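Long-range contacts in phosphate-binding protein PstS (Borrelia burgdorferi, PDB 4N13), which binds inorganic phosphate with micromolar affinity and serves as the solute-binding lipoprotein of an ABC-type phosphate importer: residues A[61-66]-A[226-231]; A[12-17]-A[237-242]. All coordinates share one frame; numbering follows the deposited sequence.

Contact 1. Residues A[61-66]-A[226-231]; sequences YKIAIS and LIIVTN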
ATOM      1  N   TYR A  61     -16.253  12.963 -12.222  1.00  7.15           N
ATOM      2  CA  TYR A  61     -16.229  12.784 -10.773  1.00  5.68           C
ATOM      3  C   TYR A  61     -15.917  14.126 -10.117  1.00  7.07           C
ATOM      4  O   TYR A  61     -15.193  14.947 -10.701  1.00  8.26           O
ATOM      5  CB  TYR A  61     -15.140  11.782 -10.381  1.00  5.86           C
ATOM      6  CG  TYR A  61     -15.307  10.434 -11.043  1.00  7.45           C
ATOM      7  CD1 TYR A  61     -16.510   9.753 -10.971  1.00  9.19           C
ATOM      8  CD2 TYR A  61     -14.279   9.859 -11.762  1.00  8.04           C
ATOM      9  CE1 TYR A  61     -16.678   8.530 -11.573  1.00 10.26           C
ATOM     10  CE2 TYR A  61     -14.440   8.616 -12.384  1.00  8.79           C
ATOM     11  CZ  TYR A  61     -15.662   7.971 -12.291  1.00 10.50           C
ATOM     12  OH  TYR A  61     -15.866   6.747 -12.891  1.00 14.41           O
ATOM     13  N   LYS A  62     -16.426  14.336  -8.900  1.00  6.28           N
ATOM     14  CA  LYS A  62     -16.028  15.469  -8.064  1.00  6.77           C
ATOM     15  C   LYS A  62     -14.881  15.127  -7.110  1.00  6.89           C
ATOM     16  O   LYS A  62     -14.230  16.019  -6.573  1.00  6.78           O
ATOM     17  CB  LYS A  62     -17.218  15.978  -7.262  1.00  7.49           C
ATOM     18  CG  LYS A  62     -18.231  16.720  -8.097  1.00 11.32           C
ATOM     19  CD  LYS A  62     -19.345  17.271  -7.222  1.00 13.58           C
ATOM     20  CE  LYS A  62     -20.467  17.876  -8.041  1.00 17.34           C
ATOM     21  NZ  LYS A  62     -21.633  18.176  -7.182  1.00 17.84           N
ATOM     22  N   ILE A  63     -14.652  13.834  -6.878  1.00  5.61           N
ATOM     23  CA  ILE A  63     -13.562  13.369  -6.030  1.00  6.17           C
ATOM     24  C   ILE A  63     -12.977  12.155  -6.727  1.00  5.17           C
ATOM     25  O   ILE A  63     -13.728  11.315  -7.224  1.00  6.52           O
ATOM     26  CB  ILE A  63     -14.044  12.930  -4.618  1.00  5.84           C
ATOM     27  CG1 ILE A  63     -14.780  14.072  -3.902  1.00  7.94           C
ATOM     28  CG2 ILE A  63     -12.889  12.391  -3.792  1.00  7.80           C
ATOM     29  CD1 ILE A  63     -15.469  13.649  -2.615  1.00  7.42           C
ATOM     30  N   ALA A  64     -11.652  12.026  -6.713  1.00  5.16           N
ATOM     31  CA  ALA A  64     -10.982  10.791  -7.120  1.00  6.01           C
ATOM     32  C   ALA A  64     -10.251  10.208  -5.924  1.00  6.22           C
ATOM     33  O   ALA A  64      -9.721  10.943  -5.094  1.00  7.22           O
ATOM     34  CB  ALA A  64      -9.996  11.047  -8.247  1.00  6.56           C
ATOM     35  N   ILE A  65     -10.227   8.885  -5.846  1.00  6.24           N
ATOM     36  CA  ILE A  65      -9.479   8.195  -4.807  1.00  6.82           C
ATOM     37  C   ILE A  65      -8.317   7.469  -5.477  1.00  6.27           C
ATOM     38  O   ILE A  65      -8.538   6.657  -6.376  1.00  7.87           O
ATOM     39  CB  ILE A  65     -10.336   7.176  -4.054  1.00  8.16           C
ATOM     40  CG1 ILE A  65     -11.591   7.841  -3.504  1.00  8.31           C
ATOM     41  CG2 ILE A  65      -9.501   6.536  -2.964  1.00 11.11           C
ATOM     42  CD1 ILE A  65     -11.313   8.906  -2.451  1.00  7.19           C
ATOM     43  N   SER A  66      -7.082   7.775  -5.056  1.00  6.86           N
ATOM     44  CA  SER A  66      -5.906   7.211  -5.704  1.00  6.82           C
ATOM     45  C   SER A  66      -5.007   6.484  -4.722  1.00  7.07           C
ATOM     46  O   SER A  66      -4.858   6.897  -3.578  1.00  7.60           O
ATOM     47  CB  SER A  66      -5.106   8.327  -6.381  1.00  7.69           C
ATOM     48  OG  SER A  66      -3.962   7.805  -7.031  1.00  8.61           O
ATOM     49  N   LEU A 226      -3.165   6.166   0.402  1.00  8.61           N
ATOM     50  CA  LEU A 226      -4.466   6.296  -0.256  1.00  8.23           C
ATOM     51  C   LEU A 226      -4.950   7.720  -0.053  1.00  7.57           C
ATOM     52  O   LEU A 226      -5.060   8.187   1.086  1.00  8.50           O
ATOM     53  CB  LEU A 226      -5.465   5.288   0.306  1.00 10.16           C
ATOM     54  CG  LEU A 226      -5.488   3.925  -0.406  1.00 15.34           C
ATOM     55  CD1 LEU A 226      -6.181   4.026  -1.761  1.00 16.38           C
ATOM     56  CD2 LEU A 226      -4.097   3.379  -0.618  1.00 15.59           C
ATOM     57  N   ILE A 227      -5.217   8.403  -1.158  1.00  6.96           N
ATOM     58  CA  ILE A 227      -5.439   9.849  -1.140  1.00  6.81           C
ATOM     59  C   ILE A 227      -6.771  10.209  -1.770  1.00  5.75           C
ATOM     60  O   ILE A 227      -7.250   9.583  -2.726  1.00  7.15           O
ATOM     61  CB  ILE A 227      -4.293  10.642  -1.839  1.00  7.74           C
ATOM     62  CG1 ILE A 227      -4.073  10.181  -3.275  1.00  8.80           C
ATOM     63  CG2 ILE A 227      -3.018  10.551  -1.027  1.00  9.76           C
ATOM     64  CD1 ILE A 227      -3.096  11.059  -4.028  1.00 10.15           C
ATOM     65  N   ILE A 228      -7.369  11.250  -1.199  1.00  5.86           N
ATOM     66  CA  ILE A 228      -8.558  11.910  -1.700  1.00  5.66           C
ATOM     67  C   ILE A 228      -8.077  13.068  -2.557  1.00  5.92           C
ATOM     68  O   ILE A 228      -7.335  13.931  -2.080  1.00  8.15           O
ATOM     69  CB  ILE A 228      -9.373  12.487  -0.526  1.00  6.24           C
ATOM     70  CG1 ILE A 228      -9.855  11.365   0.390  1.00  7.37           C
ATOM     71  CG2 ILE A 228     -10.540  13.334  -1.025  1.00  8.33           C
ATOM     72  CD1 ILE A 228     -10.263  11.843   1.765  1.00  7.73           C
ATOM     73  N   VAL A 229      -8.503  13.081  -3.804  1.00  5.87           N
ATOM     74  CA  VAL A 229      -8.061  14.058  -4.793  1.00  6.82           C
ATOM     75  C   VAL A 229      -9.249  14.895  -5.256  1.00  6.00           C
ATOM     76  O   VAL A 229     -10.286  14.360  -5.645  1.00  6.42           O
ATOM     77  CB  VAL A 229      -7.389  13.372  -6.008  1.00  7.03           C
ATOM     78  CG1 VAL A 229      -6.813  14.405  -6.975  1.00  7.95           C
ATOM     79  CG2 VAL A 229      -6.305  12.398  -5.552  1.00  8.65           C
ATOM     80  N   THR A 230      -9.063  16.209  -5.223  1.00  6.22           N
ATOM     81  CA  THR A 230     -10.052  17.161  -5.733  1.00  7.18           C
ATOM     82  C   THR A 230      -9.370  18.148  -6.638  1.00  8.15           C
ATOM     83  O   THR A 230      -8.145  18.162  -6.704  1.00  9.10           O
ATOM     84  CB  THR A 230     -10.737  17.921  -4.589  1.00 10.31           C
ATOM     85  OG1 THR A 230      -9.740  18.545  -3.780  1.00 12.76           O
ATOM     86  CG2 THR A 230     -11.566  16.992  -3.734  1.00 11.04           C
ATOM     87  N   ASN A 231     -10.154  18.948  -7.356  1.00  9.93           N
ATOM     88  CA  ASN A 231      -9.599  19.875  -8.325  1.00 14.11           C
ATOM     89  C   ASN A 231      -9.968  21.323  -8.007  1.00 19.56           C
ATOM     90  O   ASN A 231     -10.904  21.576  -7.264  1.00 21.43           O
ATOM     91  CB  ASN A 231     -10.085  19.465  -9.726  1.00 20.57           C
ATOM     92  CG  ASN A 231      -9.342  20.155 -10.822  1.00 24.83           C
ATOM     93  OD1 ASN A 231      -8.338  20.839 -10.595  1.00 25.81           O
ATOM     94  ND2 ASN A 231      -9.827  19.987 -12.032  1.00 25.82           N
TER
HETATM   95  O   HOH W   1     -13.181  18.499  -7.151  1.00 12.60           O

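Contact 2. Residues A[12-17]-A[237-242]; sequences KIVSIG and KSVTQF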
ATOM      1  N   LYS A  12     -28.103  16.916  -3.395  1.00 15.44           N
ATOM      2  CA  LYS A  12     -26.785  17.115  -3.975  1.00 13.29           C
ATOM      3  C   LYS A  12     -26.213  15.780  -4.436  1.00 11.81           C
ATOM      4  O   LYS A  12     -26.574  14.732  -3.903  1.00 13.93           O
ATOM      5  CB  LYS A  12     -25.852  17.745  -2.958  1.00 15.40           C
ATOM      6  CG  LYS A  12     -26.388  19.027  -2.352  1.00 20.03           C
ATOM      7  CD  LYS A  12     -26.371  20.168  -3.349  1.00 24.12           C
ATOM      8  CE  LYS A  12     -27.110  21.370  -2.778  1.00 28.00           C
ATOM      9  NZ  LYS A  12     -26.761  22.645  -3.451  1.00 30.97           N
ATOM     10  N   ILE A  13     -25.330  15.817  -5.427  1.00 11.14           N
ATOM     11  CA  ILE A  13     -24.729  14.603  -5.956  1.00  9.96           C
ATOM     12  C   ILE A  13     -23.213  14.713  -5.927  1.00  9.86           C
ATOM     13  O   ILE A  13     -22.644  15.689  -6.402  1.00 10.65           O
ATOM     14  CB  ILE A  13     -25.213  14.334  -7.393  1.00 12.03           C
ATOM     15  CG1 ILE A  13     -26.737  14.113  -7.387  1.00 16.70           C
ATOM     16  CG2 ILE A  13     -24.496  13.131  -7.984  1.00 14.91           C
ATOM     17  CD1 ILE A  13     -27.356  13.948  -8.747  1.00 19.88           C
ATOM     18  N   VAL A  14     -22.564  13.706  -5.355  1.00  8.09           N
ATOM     19  CA  VAL A  14     -21.122  13.635  -5.321  1.00  7.90           C
ATOM     20  C   VAL A  14     -20.695  12.301  -5.922  1.00  6.92           C
ATOM     21  O   VAL A  14     -20.771  11.247  -5.268  1.00  8.18           O
ATOM     22  CB  VAL A  14     -20.577  13.792  -3.886  1.00  8.91           C
ATOM     23  CG1 VAL A  14     -19.048  13.609  -3.853  1.00  9.57           C
ATOM     24  CG2 VAL A  14     -20.992  15.138  -3.316  1.00  9.96           C
ATOM     25  N   SER A  15     -20.249  12.351  -7.173  1.00  7.06           N
ATOM     26  CA  SER A  15     -19.786  11.160  -7.878  1.00  7.51           C
ATOM     27  C   SER A  15     -18.276  11.002  -7.646  1.00  7.07           C
ATOM     28  O   SER A  15     -17.511  11.929  -7.918  1.00  7.54           O
ATOM     29  CB  SER A  15     -20.101  11.267  -9.370  1.00  9.24           C
ATOM     30  OG  SER A  15     -19.823  10.044 -10.014  1.00 11.83           O
ATOM     31  N   ILE A  16     -17.869   9.837  -7.140  1.00  5.99           N
ATOM     32  CA  ILE A  16     -16.481   9.560  -6.805  1.00  5.84           C
ATOM     33  C   ILE A  16     -15.998   8.388  -7.663  1.00  5.83           C
ATOM     34  O   ILE A  16     -16.749   7.464  -7.951  1.00  6.72           O
ATOM     35  CB  ILE A  16     -16.360   9.219  -5.319  1.00  5.98           C
ATOM     36  CG1 ILE A  16     -17.067  10.275  -4.468  1.00  5.77           C
ATOM     37  CG2 ILE A  16     -14.904   9.035  -4.904  1.00  6.29           C
ATOM     38  CD1 ILE A  16     -16.965  10.046  -2.976  1.00  7.00           C
ATOM     39  N   GLY A  17     -14.740   8.440  -8.074  1.00  6.57           N
ATOM     40  CA  GLY A  17     -14.138   7.353  -8.825  1.00  6.67           C
ATOM     41  C   GLY A  17     -12.737   7.091  -8.327  1.00  6.53           C
ATOM     42  O   GLY A  17     -12.172   7.902  -7.612  1.00 10.40           O
ATOM     43  N   LYS A 237     -19.928  22.427  -0.980  1.00 12.18           N
ATOM     44  CA  LYS A 237     -20.118  22.035   0.403  1.00 12.43           C
ATOM     45  C   LYS A 237     -20.346  20.524   0.528  1.00  9.76           C
ATOM     46  O   LYS A 237     -19.869  19.909   1.476  1.00  8.74           O
ATOM     47  CB  LYS A 237     -21.299  22.796   1.020  1.00 15.73           C
ATOM     48  CG  LYS A 237     -21.499  22.474   2.476  1.00 19.18           C
ATOM     49  CD  LYS A 237     -22.545  23.336   3.135  1.00 23.87           C
ATOM     50  CE  LYS A 237     -22.635  22.997   4.614  1.00 27.45           C
ATOM     51  NZ  LYS A 237     -23.544  23.901   5.359  1.00 29.59           N
ATOM     52  N   SER A 238     -21.074  19.937  -0.419  1.00  8.96           N
ATOM     53  CA  SER A 238     -21.395  18.524  -0.349  1.00  9.19           C
ATOM     54  C   SER A 238     -20.128  17.678  -0.395  1.00  8.47           C
ATOM     55  O   SER A 238     -20.040  16.640   0.259  1.00  8.40           O
ATOM     56  CB  SER A 238     -22.313  18.156  -1.507  1.00 11.98           C
ATOM     57  OG  SER A 238     -21.700  18.464  -2.758  1.00 16.03           O
ATOM     58  N   VAL A 239     -19.147  18.138  -1.157  1.00  7.99           N
ATOM     59  CA  VAL A 239     -17.857  17.467  -1.283  1.00  8.04           C
ATOM     60  C   VAL A 239     -17.052  17.645   0.017  1.00  8.02           C
ATOM     61  O   VAL A 239     -16.522  16.674   0.583  1.00  8.04           O
ATOM     62  CB  VAL A 239     -17.096  18.043  -2.492  1.00  8.42           C
ATOM     63  CG1 VAL A 239     -15.625  17.652  -2.474  1.00  9.04           C
ATOM     64  CG2 VAL A 239     -17.783  17.623  -3.763  1.00  9.64           C
ATOM     65  N   THR A 240     -16.979  18.875   0.519  1.00  7.77           N
ATOM     66  CA  THR A 240     -16.297  19.117   1.786  1.00  8.29           C
ATOM     67  C   THR A 240     -16.881  18.266   2.904  1.00  6.99           C
ATOM     68  O   THR A 240     -16.152  17.689   3.705  1.00  7.05           O
ATOM     69  CB  THR A 240     -16.422  20.590   2.134  1.00 10.73           C
ATOM     70  OG1 THR A 240     -15.840  21.330   1.069  1.00 12.61           O
ATOM     71  CG2 THR A 240     -15.727  20.926   3.438  1.00 11.06           C
ATOM     72  N   GLN A 241     -18.196  18.168   2.963  1.00  6.60           N
ATOM     73  CA  GLN A 241     -18.831  17.359   3.990  1.00  6.07           C
ATOM     74  C   GLN A 241     -18.431  15.890   3.901  1.00  6.34           C
ATOM     75  O   GLN A 241     -18.141  15.260   4.902  1.00  7.14           O
ATOM     76  CB  GLN A 241     -20.343  17.445   3.862  1.00  7.46           C
ATOM     77  CG  GLN A 241     -20.946  18.790   4.278  1.00  8.43           C
ATOM     78  CD  GLN A 241     -22.435  18.854   3.984  1.00  9.18           C
ATOM     79  OE1 GLN A 241     -22.886  18.424   2.926  1.00 10.74           O
ATOM     80  NE2 GLN A 241     -23.198  19.387   4.911  1.00 10.61           N
ATOM     81  N   PHE A 242     -18.459  15.324   2.712  1.00  6.43           N
ATOM     82  CA  PHE A 242     -18.131  13.909   2.603  1.00  6.13           C
ATOM     83  C   PHE A 242     -16.661  13.654   2.943  1.00  6.10           C
ATOM     84  O   PHE A 242     -16.346  12.690   3.618  1.00  6.82           O
ATOM     85  CB  PHE A 242     -18.483  13.318   1.228  1.00  6.96           C
ATOM     86  CG  PHE A 242     -18.322  11.832   1.186  1.00  6.39           C
ATOM     87  CD1 PHE A 242     -19.199  11.037   1.899  1.00  7.98           C
ATOM     88  CD2 PHE A 242     -17.276  11.218   0.514  1.00  6.51           C
ATOM     89  CE1 PHE A 242     -19.060   9.685   1.929  1.00  8.64           C
ATOM     90  CE2 PHE A 242     -17.143   9.841   0.528  1.00  7.18           C
ATOM     91  CZ  PHE A 242     -18.046   9.084   1.234  1.00  7.72           C
TER

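Contact 1. Residues A[61-66]-A[226-231]
I63 and I65, two residues apart on one face of the sheet, flank I228. CG2 of I63 meets CG2 of I228 at 3.8 Å, the two side chains running side by side. I65 reaches I228 CG1 with CD1, 4.0 Å away. F84 of strand 80-93 and I16 of strand 12-18 pack here too, so beta-branched isoleucines suit the place: they fill a buried layer and favour extended backbone. The other face carries A64, V229, S66 and I227; S66 and V229 pack on helix 49-57. The small A64 brings its CB to 4.1 Å from V229 CB, and I227 lays CG1 3.8 Å from S66 CB, a position its chi1 of 56° gives it, between backbone N and carbonyl carbon.

Between the faces, antiparallel backbones exchange two pairs of hydrogen bonds, A64 with V229 and S66 with I227; A64 N to V229 O (2.9 Å) is nearly straight at 170°. Beyond the last direct pair, a water donates to K62 O (2.8 Å) and accepts from N231 N. The amine of K62 turns to I13 O and D236. S66 OG is hydrogen-bonded to R68 O, and the S66 side chain lies beside that of S49, a probable phosphate ligand. Such an antiparallel strand beside parallel ones marks class II periplasmic binding proteins.

Contact 2. Residues A[12-17]-A[237-242]
Helix-on-sheet packing in one lobe of the binding protein brings V14 of strand 12-18 against S238 and V239 of helix 237-246. The axes of the two segments pass 8.5 Å apart at 58°, and the contact is made by side chains, with no hydrogen bond across it. V14 points toward the helix and rests CG2 against both residues: that methyl lies 3.4 Å from S238 OG and 4.1 Å from V239 CG2. A small serine suits the helix position facing the strand, because it lets the backbones come close; its CB also meets K12 CB at 3.8 Å. The aliphatic root of K12 is all that packs, for the chain bends at chi2 (-71°), which turns CD aside, and the end of the side chain leads away from the helix.

One turn further on, F242 takes over. I16 CD1 reaches the ring obliquely, 3.5 Å from CE2 and 3.7 Å from CD2. L26, M29 and I30 of helix 23-36 also touch this ring, a large apolar group that can meet helix 23-36 and the sheet at once. Layering of helices on a central sheet in this way is typical of the alpha/beta lobes of periplasmic binding proteins.

The centres of contacts 1 and 2 lie about 11 Å apart, on the same side of the chain's centre, and both reach the same sheet. Strand 63-66 joins them: it pairs in parallel with strand 12-18 and antiparallel with strand 223-230, and I65 N probably hydrogen-bonds G17 O at 2.8 Å. Along the chain the order is 12-17, 61-66, 226-231, 237-242, so contact 1 is nested within the loop that contact 2 closes. Strand 223-230 thus enters the sheet, and helix 237-246, next in sequence, packs against strand 12-18, the first in the chain. The late part of the chain thereby completes the lobe begun by the N-terminal part, which holds S19, T20, T21 and S49, probable phosphate ligands.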